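Local atomic coordinates of putative TetR transcriptional regulator (Rhodococcus sp., PDB entry 2I10), a protein that probably binds DNA as a transcriptional regulator of the TetR family, with a helix-turn-helix domain joined to a helical C-terminal domain. Residues D150-A153 with G154-C157; W25-Y29 with E30-I34; F52-K55 with R56-F59. One frame throughout, in Å; residues are numbered along the deposited sequence.

Overall arrangement
Contacts 2 and 3 belong together, and contact 1 stands apart. Residues 25-34 and 52-59 lie in the probable DNA-binding part of the protein, their centres 12 Å apart, and Lys-55 of contact 3 joins them: its NZ lies 2.8 Å from Thr-32 O and 3.1 Å from Tyr-29 O, probably bonded to both. The ring of Tyr-29 also packs on Phe-59. Contact 1, residues 150-157, sits across the centre of the chain in the C-terminal, TetR-like part, its centre 43 Å from that of contact 2 and 42 Å from that of contact 3. It is the loop leading into helix 157-177, where the side chain of Cys-157 lies about 12 Å from the bound p-nitrophenol.

Contact 1: D150-A153 with G154-C157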
ATOM      1  N   ASP B 150      23.918  14.708 -11.044  1.00 35.64           N
ATOM      2  CA  ASP B 150      23.708  14.329  -9.636  1.00 35.50           C
ATOM      3  C   ASP B 150      23.209  12.890  -9.507  1.00 35.12           C
ATOM      4  O   ASP B 150      23.232  12.324  -8.442  1.00 34.35           O
ATOM      5  CB  ASP B 150      22.758  15.280  -8.900  1.00 35.65           C
ATOM      6  CG  ASP B 150      21.417  15.432  -9.599  1.00 36.64           C
ATOM      7  OD1 ASP B 150      21.314  16.284 -10.505  1.00 37.79           O
ATOM      8  OD2 ASP B 150      20.462  14.727  -9.223  1.00 33.88           O
ATOM      9  N   LEU B 151      22.734  12.323 -10.608  1.00 35.35           N
ATOM     10  CA  LEU B 151      22.476  10.883 -10.695  1.00 36.33           C
ATOM     11  C   LEU B 151      23.643  10.250 -11.432  1.00 36.22           C
ATOM     12  O   LEU B 151      23.982  10.675 -12.531  1.00 36.36           O
ATOM     13  CB  LEU B 151      21.156  10.603 -11.409  1.00 36.62           C
ATOM     14  CG  LEU B 151      20.263   9.458 -10.951  1.00 37.27           C
ATOM     15  CD1 LEU B 151      20.033   9.420  -9.412  1.00 35.27           C
ATOM     16  CD2 LEU B 151      18.939   9.583 -11.694  1.00 34.36           C
ATOM     17  N   PRO B 152      24.303   9.263 -10.800  1.00 37.18           N
ATOM     18  CA  PRO B 152      25.472   8.608 -11.415  1.00 37.07           C
ATOM     19  C   PRO B 152      25.116   7.985 -12.750  1.00 36.91           C
ATOM     20  O   PRO B 152      24.029   7.416 -12.881  1.00 35.79           O
ATOM     21  CB  PRO B 152      25.860   7.516 -10.410  1.00 36.59           C
ATOM     22  CG  PRO B 152      24.791   7.481  -9.392  1.00 38.28           C
ATOM     23  CD  PRO B 152      23.984   8.729  -9.464  1.00 36.33           C
ATOM     24  N   ALA B 153      26.035   8.076 -13.719  1.00 36.66           N
ATOM     25  CA  ALA B 153      25.772   7.546 -15.056  1.00 36.96           C
ATOM     26  C   ALA B 153      25.586   6.033 -14.953  1.00 36.98           C
ATOM     27  O   ALA B 153      26.237   5.400 -14.158  1.00 35.20           O
ATOM     28  CB  ALA B 153      26.912   7.884 -16.001  1.00 37.10           C
ATOM     29  N   GLY B 154      24.684   5.456 -15.743  1.00 37.06           N
ATOM     30  CA  GLY B 154      24.462   4.005 -15.663  1.00 37.22           C
ATOM     31  C   GLY B 154      23.409   3.651 -14.605  1.00 37.60           C
ATOM     32  O   GLY B 154      23.126   2.479 -14.383  1.00 38.39           O
ATOM     33  N   THR B 155      22.856   4.648 -13.925  1.00 36.76           N
ATOM     34  CA  THR B 155      21.752   4.387 -12.969  1.00 35.37           C
ATOM     35  C   THR B 155      20.626   3.705 -13.765  1.00 34.91           C
ATOM     36  O   THR B 155      20.274   4.144 -14.878  1.00 34.20           O
ATOM     37  CB  THR B 155      21.264   5.682 -12.304  1.00 36.02           C
ATOM     38  OG1 THR B 155      22.315   6.215 -11.493  1.00 35.17           O
ATOM     39  CG2 THR B 155      19.992   5.465 -11.403  1.00 35.49           C
ATOM     40  N   ASP B 156      20.109   2.592 -13.241  1.00 34.03           N
ATOM     41  CA  ASP B 156      18.911   2.023 -13.820  1.00 34.20           C
ATOM     42  C   ASP B 156      17.704   2.900 -13.463  1.00 33.24           C
ATOM     43  O   ASP B 156      17.120   2.777 -12.393  1.00 32.44           O
ATOM     44  CB  ASP B 156      18.709   0.565 -13.424  1.00 34.82           C
ATOM     45  CG  ASP B 156      17.549  -0.076 -14.169  1.00 38.27           C
ATOM     46  OD1 ASP B 156      16.716   0.664 -14.747  1.00 38.06           O
ATOM     47  OD2 ASP B 156      17.454  -1.311 -14.169  1.00 43.14           O
ATOM     48  N   CYS B 157      17.324   3.799 -14.370  1.00 32.85           N
ATOM     49  CA  CYS B 157      16.249   4.785 -14.046  1.00 32.37           C
ATOM     50  C   CYS B 157      14.865   4.152 -13.948  1.00 30.76           C
ATOM     51  O   CYS B 157      14.021   4.584 -13.186  1.00 30.73           O
ATOM     52  CB  CYS B 157      16.272   5.910 -15.099  1.00 31.44           C
ATOM     53  SG  CYS B 157      17.728   6.917 -14.846  1.00 35.53           S
TER
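Thr-155 meets Pro-152 through two bonds to a single oxygen. Pro-152 O accepts the backbone N-H of Thr-155, with Thr-155 N at 3.2 Å and a bent N-H...O angle of 142°, and also the hydroxyl, whose OG1 is modelled 2.5 Å from Pro-152 O, unusually short for such a bond and no measure of its strength. The hydroxyl stays closer to the carbonyl plane than the amide does. Thr-155 OG1 is turned beside its own backbone N (chi1 -65°), which brings both donors to the same carbonyl. From there OG1 also rests against the proline ring, 3.5 Å from Pro-152 CG.

The backbone bond closes a type II beta turn from Pro-152 to Thr-155, which reverses the chain between helix 121-148 and helix 157-177. Pro-152 gives the turn its acceptor carbonyl, and Ala-153 takes the second position. Gly-154 takes the third with a positive phi of 88°, where a CB would run into Ala-153 O.

The other branch of Thr-155 packs on Leu-151. CG2, anti to the backbone N, comes 4.0 Å from Leu-151 CG, and the two side chains cross at about a right angle. Leu-151 CD2 reaches on to Cys-157 SG at 4.3 Å, and its side chain also packs on Phe-142 and Ala-145 of helix 121-148. Asp-156 opens helix 157-177 as its N-cap, OD1 accepting from Ala-159 N.

Contact 2: W25-Y29 with E30-I34; sequences WRQGY and EGTSI
Thr-32 folds back on the end of helix 15-27 and grips the chain with two donors. Its OG1 donates to Gly-28 O at 2.7 Å, almost straight in line with the C=O bond (172° at the oxygen). Its backbone N reaches Tyr-29 O at 3.1 Å, coming from above that carbonyl's plane, and this second bond closes a type I beta turn from Tyr-29 to Thr-32. The hydroxyl is placed beside its own backbone N by a chi1 of -67°, which turns it to the helix end. Threonine fits here because its hydroxyl serves Gly-28 O while the side chain also packs on Phe-24 of helix 15-27. Gln-27 lies across it at about a right angle, with Gln-27 CB 3.4 Å from Thr-32 OG1.

The next shell sets this geometry. Gly-28 leaves the helix with positive phi, where a side chain would jam against the preceding carbonyl, and its carbonyl is thereby presented to the threonine. At Gly-31 a CB would come tight against Gln-27 O, which favours a residue without one. Tyr-29, with CG anti to the backbone N (chi1 180°), lays its ring against Phe-59 and in a cation-pi contact with Lys-55. The ammonium of Lys-55 also bonds to the carbonyls of Tyr-29 and Thr-32, tying the turn to helix 55-66.

Farther out, Ser-33 caps the next helix through Asp-36 N, while Trp-25 packs against Leu-114 of the second subunit. This is the tight linker, a type I turn followed by a serine N-cap, that joins the first helix of the TetR-type DNA-binding domain to the predicted helix-turn-helix motif.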
ATOM      1  N   TRP B  25     -15.982   6.905  -5.203  1.00 31.23           N
ATOM      2  CA  TRP B  25     -15.260   5.638  -5.430  1.00 32.65           C
ATOM      3  C   TRP B  25     -16.201   4.670  -6.128  1.00 33.13           C
ATOM      4  O   TRP B  25     -15.841   4.095  -7.140  1.00 34.45           O
ATOM      5  CB  TRP B  25     -14.804   5.050  -4.110  1.00 32.02           C
ATOM      6  CG  TRP B  25     -14.052   3.772  -4.236  1.00 32.17           C
ATOM      7  CD1 TRP B  25     -14.547   2.494  -4.067  1.00 33.44           C
ATOM      8  CD2 TRP B  25     -12.656   3.628  -4.538  1.00 31.98           C
ATOM      9  NE1 TRP B  25     -13.537   1.570  -4.254  1.00 31.70           N
ATOM     10  CE2 TRP B  25     -12.364   2.233  -4.526  1.00 32.97           C
ATOM     11  CE3 TRP B  25     -11.622   4.542  -4.784  1.00 28.49           C
ATOM     12  CZ2 TRP B  25     -11.085   1.732  -4.784  1.00 29.68           C
ATOM     13  CZ3 TRP B  25     -10.363   4.052  -5.040  1.00 32.34           C
ATOM     14  CH2 TRP B  25     -10.101   2.643  -5.041  1.00 33.41           C
ATOM     15  N   ARG B  26     -17.410   4.526  -5.581  1.00 34.75           N
ATOM     16  CA  ARG B  26     -18.415   3.576  -6.067  1.00 36.01           C
ATOM     17  C   ARG B  26     -19.110   4.023  -7.356  1.00 35.57           C
ATOM     18  O   ARG B  26     -19.370   3.201  -8.245  1.00 35.00           O
ATOM     19  CB  ARG B  26     -19.455   3.336  -4.981  1.00 36.74           C
ATOM     20  CG  ARG B  26     -20.576   2.353  -5.408  1.00 40.74           C
ATOM     21  CD  ARG B  26     -21.614   2.139  -4.322  1.00 40.27           C
ATOM     22  NE  ARG B  26     -22.519   3.293  -4.196  1.00 50.81           N
ATOM     23  CZ  ARG B  26     -22.444   4.201  -3.225  1.00 50.63           C
ATOM     24  NH1 ARG B  26     -21.500   4.122  -2.277  1.00 52.86           N
ATOM     25  NH2 ARG B  26     -23.311   5.183  -3.203  1.00 49.46           N
ATOM     26  N   GLN B  27     -19.411   5.327  -7.460  1.00 34.64           N
ATOM     27  CA  GLN B  27     -20.219   5.833  -8.573  1.00 34.91           C
ATOM     28  C   GLN B  27     -19.430   6.564  -9.681  1.00 34.33           C
ATOM     29  O   GLN B  27     -19.962   6.794 -10.765  1.00 34.22           O
ATOM     30  CB  GLN B  27     -21.340   6.765  -8.051  1.00 35.03           C
ATOM     31  CG  GLN B  27     -22.201   6.221  -6.891  1.00 35.32           C
ATOM     32  CD  GLN B  27     -23.372   7.132  -6.518  1.00 37.04           C
ATOM     33  OE1 GLN B  27     -23.248   8.372  -6.412  1.00 41.57           O
ATOM     34  NE2 GLN B  27     -24.520   6.528  -6.352  1.00 36.82           N
ATOM     35  N   GLY B  28     -18.187   6.949  -9.404  1.00 33.07           N
ATOM     36  CA  GLY B  28     -17.469   7.813 -10.323  1.00 34.20           C
ATOM     37  C   GLY B  28     -17.961   9.250 -10.203  1.00 33.96           C
ATOM     38  O   GLY B  28     -18.882   9.558  -9.449  1.00 34.93           O
ATOM     39  N   TYR B  29     -17.306  10.137 -10.921  1.00 34.02           N
ATOM     40  CA  TYR B  29     -17.611  11.534 -10.835  1.00 32.94           C
ATOM     41  C   TYR B  29     -18.951  11.832 -11.489  1.00 33.16           C
ATOM     42  O   TYR B  29     -19.845  12.386 -10.862  1.00 32.39           O
ATOM     43  CB  TYR B  29     -16.488  12.356 -11.482  1.00 32.84           C
ATOM     44  CG  TYR B  29     -16.762  13.849 -11.425  1.00 31.20           C
ATOM     45  CD1 TYR B  29     -16.554  14.558 -10.239  1.00 29.73           C
ATOM     46  CD2 TYR B  29     -17.235  14.544 -12.557  1.00 31.10           C
ATOM     47  CE1 TYR B  29     -16.791  15.950 -10.155  1.00 29.62           C
ATOM     48  CE2 TYR B  29     -17.490  15.921 -12.483  1.00 30.04           C
ATOM     49  CZ  TYR B  29     -17.267  16.618 -11.282  1.00 30.30           C
ATOM     50  OH  TYR B  29     -17.526  17.988 -11.177  1.00 29.63           O
ATOM     51  N   GLU B  30     -19.097  11.383 -12.726  1.00 33.68           N
ATOM     52  CA  GLU B  30     -20.219  11.742 -13.587  1.00 35.15           C
ATOM     53  C   GLU B  30     -21.531  11.298 -13.033  1.00 36.02           C
ATOM     54  O   GLU B  30     -22.516  12.011 -13.157  1.00 35.07           O
ATOM     55  CB  GLU B  30     -20.049  11.128 -14.972  1.00 35.89           C
ATOM     56  CG  GLU B  30     -18.925  11.749 -15.734  1.00 38.33           C
ATOM     57  CD  GLU B  30     -18.896  11.378 -17.214  1.00 42.37           C
ATOM     58  OE1 GLU B  30     -19.920  10.862 -17.744  1.00 43.22           O
ATOM     59  OE2 GLU B  30     -17.827  11.635 -17.832  1.00 42.48           O
ATOM     60  N   GLY B  31     -21.521  10.124 -12.402  1.00 35.72           N
ATOM     61  CA  GLY B  31     -22.717   9.514 -11.925  1.00 35.04           C
ATOM     62  C   GLY B  31     -23.007   9.864 -10.489  1.00 35.22           C
ATOM     63  O   GLY B  31     -23.952   9.335  -9.931  1.00 37.48           O
ATOM     64  N   THR B  32     -22.221  10.739  -9.885  1.00 34.65           N
ATOM     65  CA  THR B  32     -22.505  11.218  -8.540  1.00 33.89           C
ATOM     66  C   THR B  32     -23.204  12.561  -8.640  1.00 35.20           C
ATOM     67  O   THR B  32     -22.668  13.481  -9.277  1.00 35.20           O
ATOM     68  CB  THR B  32     -21.235  11.372  -7.719  1.00 33.32           C
ATOM     69  OG1 THR B  32     -20.690  10.085  -7.503  1.00 32.73           O
ATOM     70  CG2 THR B  32     -21.523  11.987  -6.350  1.00 32.35           C
ATOM     71  N   SER B  33     -24.410  12.672  -8.071  1.00 34.61           N
ATOM     72  CA  SER B  33     -25.137  13.926  -8.213  1.00 35.29           C
ATOM     73  C   SER B  33     -24.915  14.790  -6.990  1.00 35.28           C
ATOM     74  O   SER B  33     -24.481  14.290  -5.941  1.00 33.46           O
ATOM     75  CB  SER B  33     -26.632  13.673  -8.418  1.00 36.02           C
ATOM     76  OG  SER B  33     -27.250  13.163  -7.255  1.00 37.98           O
ATOM     77  N   ILE B  34     -25.247  16.077  -7.109  1.00 33.94           N
ATOM     78  CA  ILE B  34     -25.333  16.965  -5.944  1.00 35.07           C
ATOM     79  C   ILE B  34     -26.300  16.387  -4.900  1.00 34.30           C
ATOM     80  O   ILE B  34     -26.053  16.454  -3.683  1.00 34.44           O
ATOM     81  CB  ILE B  34     -25.808  18.437  -6.327  1.00 35.18           C
ATOM     82  CG1 ILE B  34     -24.610  19.296  -6.712  1.00 37.54           C
ATOM     83  CG2 ILE B  34     -26.466  19.128  -5.131  1.00 36.20           C
ATOM     84  CD1 ILE B  34     -23.746  18.726  -7.819  1.00 44.90           C
TER

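Contact 3: F52-K55 with R56-F59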
ATOM      1  N   PHE B  52     -17.787  23.546   0.559  1.00 33.05           N
ATOM      2  CA  PHE B  52     -16.926  22.752  -0.336  1.00 33.80           C
ATOM      3  C   PHE B  52     -16.927  23.271  -1.773  1.00 33.30           C
ATOM      4  O   PHE B  52     -16.148  22.805  -2.587  1.00 34.21           O
ATOM      5  CB  PHE B  52     -17.327  21.249  -0.314  1.00 34.15           C
ATOM      6  CG  PHE B  52     -17.188  20.614   1.031  1.00 34.21           C
ATOM      7  CD1 PHE B  52     -15.923  20.388   1.577  1.00 35.92           C
ATOM      8  CD2 PHE B  52     -18.312  20.273   1.768  1.00 37.30           C
ATOM      9  CE1 PHE B  52     -15.774  19.826   2.851  1.00 37.96           C
ATOM     10  CE2 PHE B  52     -18.187  19.713   3.052  1.00 37.57           C
ATOM     11  CZ  PHE B  52     -16.905  19.484   3.588  1.00 37.69           C
ATOM     12  N   GLY B  53     -17.820  24.202  -2.101  1.00 31.72           N
ATOM     13  CA  GLY B  53     -17.860  24.718  -3.455  1.00 30.34           C
ATOM     14  C   GLY B  53     -18.716  23.870  -4.362  1.00 29.64           C
ATOM     15  O   GLY B  53     -19.686  23.224  -3.941  1.00 29.51           O
ATOM     16  N   SER B  54     -18.367  23.888  -5.635  1.00 29.37           N
ATOM     17  CA  SER B  54     -19.058  23.085  -6.612  1.00 29.44           C
ATOM     18  C   SER B  54     -18.723  21.608  -6.431  1.00 28.80           C
ATOM     19  O   SER B  54     -17.800  21.255  -5.677  1.00 29.60           O
ATOM     20  CB  SER B  54     -18.737  23.560  -8.037  1.00 28.04           C
ATOM     21  OG  SER B  54     -17.393  23.193  -8.394  1.00 32.45           O
ATOM     22  N   LYS B  55     -19.473  20.739  -7.104  1.00 28.92           N
ATOM     23  CA  LYS B  55     -19.163  19.312  -7.093  1.00 29.58           C
ATOM     24  C   LYS B  55     -17.709  19.076  -7.529  1.00 29.13           C
ATOM     25  O   LYS B  55     -16.990  18.249  -6.956  1.00 28.81           O
ATOM     26  CB  LYS B  55     -20.102  18.567  -8.049  1.00 30.45           C
ATOM     27  CG  LYS B  55     -19.792  17.049  -8.027  1.00 32.00           C
ATOM     28  CD  LYS B  55     -20.770  16.205  -8.790  1.00 32.80           C
ATOM     29  CE  LYS B  55     -20.596  16.328 -10.254  1.00 29.98           C
ATOM     30  NZ  LYS B  55     -21.183  15.132 -10.936  1.00 28.30           N
ATOM     31  N   ARG B  56     -17.270  19.838  -8.530  1.00 28.00           N
ATOM     32  CA  ARG B  56     -15.902  19.750  -9.031  1.00 28.11           C
ATOM     33  C   ARG B  56     -14.912  20.163  -7.961  1.00 27.49           C
ATOM     34  O   ARG B  56     -13.913  19.494  -7.749  1.00 27.64           O
ATOM     35  CB  ARG B  56     -15.697  20.576 -10.300  1.00 27.59           C
ATOM     36  CG  ARG B  56     -14.320  20.337 -10.977  1.00 31.15           C
ATOM     37  CD  ARG B  56     -14.217  18.867 -11.480  1.00 36.24           C
ATOM     38  NE  ARG B  56     -13.100  18.616 -12.393  1.00 38.38           N
ATOM     39  CZ  ARG B  56     -13.091  18.945 -13.690  1.00 38.04           C
ATOM     40  NH1 ARG B  56     -12.038  18.664 -14.439  1.00 36.79           N
ATOM     41  NH2 ARG B  56     -14.126  19.552 -14.243  1.00 37.17           N
ATOM     42  N   ASP B  57     -15.161  21.278  -7.293  1.00 28.78           N
ATOM     43  CA  ASP B  57     -14.276  21.711  -6.183  1.00 28.78           C
ATOM     44  C   ASP B  57     -14.182  20.570  -5.156  1.00 28.41           C
ATOM     45  O   ASP B  57     -13.103  20.236  -4.720  1.00 27.73           O
ATOM     46  CB  ASP B  57     -14.815  22.947  -5.463  1.00 27.47           C
ATOM     47  CG  ASP B  57     -14.819  24.187  -6.334  1.00 28.56           C
ATOM     48  OD1 ASP B  57     -13.999  24.293  -7.247  1.00 26.45           O
ATOM     49  OD2 ASP B  57     -15.651  25.068  -6.095  1.00 28.87           O
ATOM     50  N   LEU B  58     -15.327  20.014  -4.766  1.00 28.31           N
ATOM     51  CA  LEU B  58     -15.354  18.961  -3.746  1.00 29.54           C
ATOM     52  C   LEU B  58     -14.575  17.708  -4.218  1.00 29.50           C
ATOM     53  O   LEU B  58     -13.843  17.105  -3.469  1.00 29.67           O
ATOM     54  CB  LEU B  58     -16.780  18.601  -3.358  1.00 28.73           C
ATOM     55  CG  LEU B  58     -17.058  17.332  -2.546  1.00 29.43           C
ATOM     56  CD1 LEU B  58     -16.224  17.327  -1.212  1.00 30.99           C
ATOM     57  CD2 LEU B  58     -18.571  17.180  -2.254  1.00 29.77           C
ATOM     58  N   PHE B  59     -14.742  17.346  -5.467  1.00 30.09           N
ATOM     59  CA  PHE B  59     -14.029  16.183  -6.022  1.00 31.14           C
ATOM     60  C   PHE B  59     -12.515  16.396  -6.031  1.00 30.81           C
ATOM     61  O   PHE B  59     -11.760  15.489  -5.668  1.00 30.96           O
ATOM     62  CB  PHE B  59     -14.599  15.852  -7.414  1.00 29.89           C
ATOM     63  CG  PHE B  59     -13.889  14.716  -8.126  1.00 31.47           C
ATOM     64  CD1 PHE B  59     -14.143  13.372  -7.771  1.00 26.80           C
ATOM     65  CD2 PHE B  59     -13.002  14.975  -9.177  1.00 27.22           C
ATOM     66  CE1 PHE B  59     -13.523  12.318  -8.435  1.00 28.42           C
ATOM     67  CE2 PHE B  59     -12.376  13.911  -9.861  1.00 27.37           C
ATOM     68  CZ  PHE B  59     -12.628  12.585  -9.483  1.00 29.85           C
TER
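Asp-57 and Ser-54 bond reciprocally at the start of helix 55-66, each side chain to the other's backbone amide, and this is the tight part of the contact. Ser-54 OG accepts the backbone N-H of Asp-57, with Asp-57 N at 3.1 Å and a nearly straight 168°; a chi1 of 73° puts that hydroxyl between the serine's backbone N and carbonyl carbon. In return Asp-57 OD2 receives Ser-54 N at 3.0 Å, from above the carboxylate plane. Serine and aspartate suit these places, each being short enough to reach the other's amide. With an alanine here instead of Asp-57, the amide of Ser-54 would probably lose its acceptor, and the chain before the helix would be freer to move. Gly-53 CA lies close to Asp-57 OD2, where a CB would collide with that oxygen.

On the apolar side Phe-52 CB lies 4.1 Å from Leu-58 CB, and Leu-58 is buried against Leu-17 and Ala-20 of helix 15-27. Arg-56 is exposed, its NE in a salt bridge with Glu-60; Lys-55, by contrast, is held by the 25-34 turn. The reciprocal pair is a capping box, closing the N terminus of the helix that comes after the DNA-binding motif.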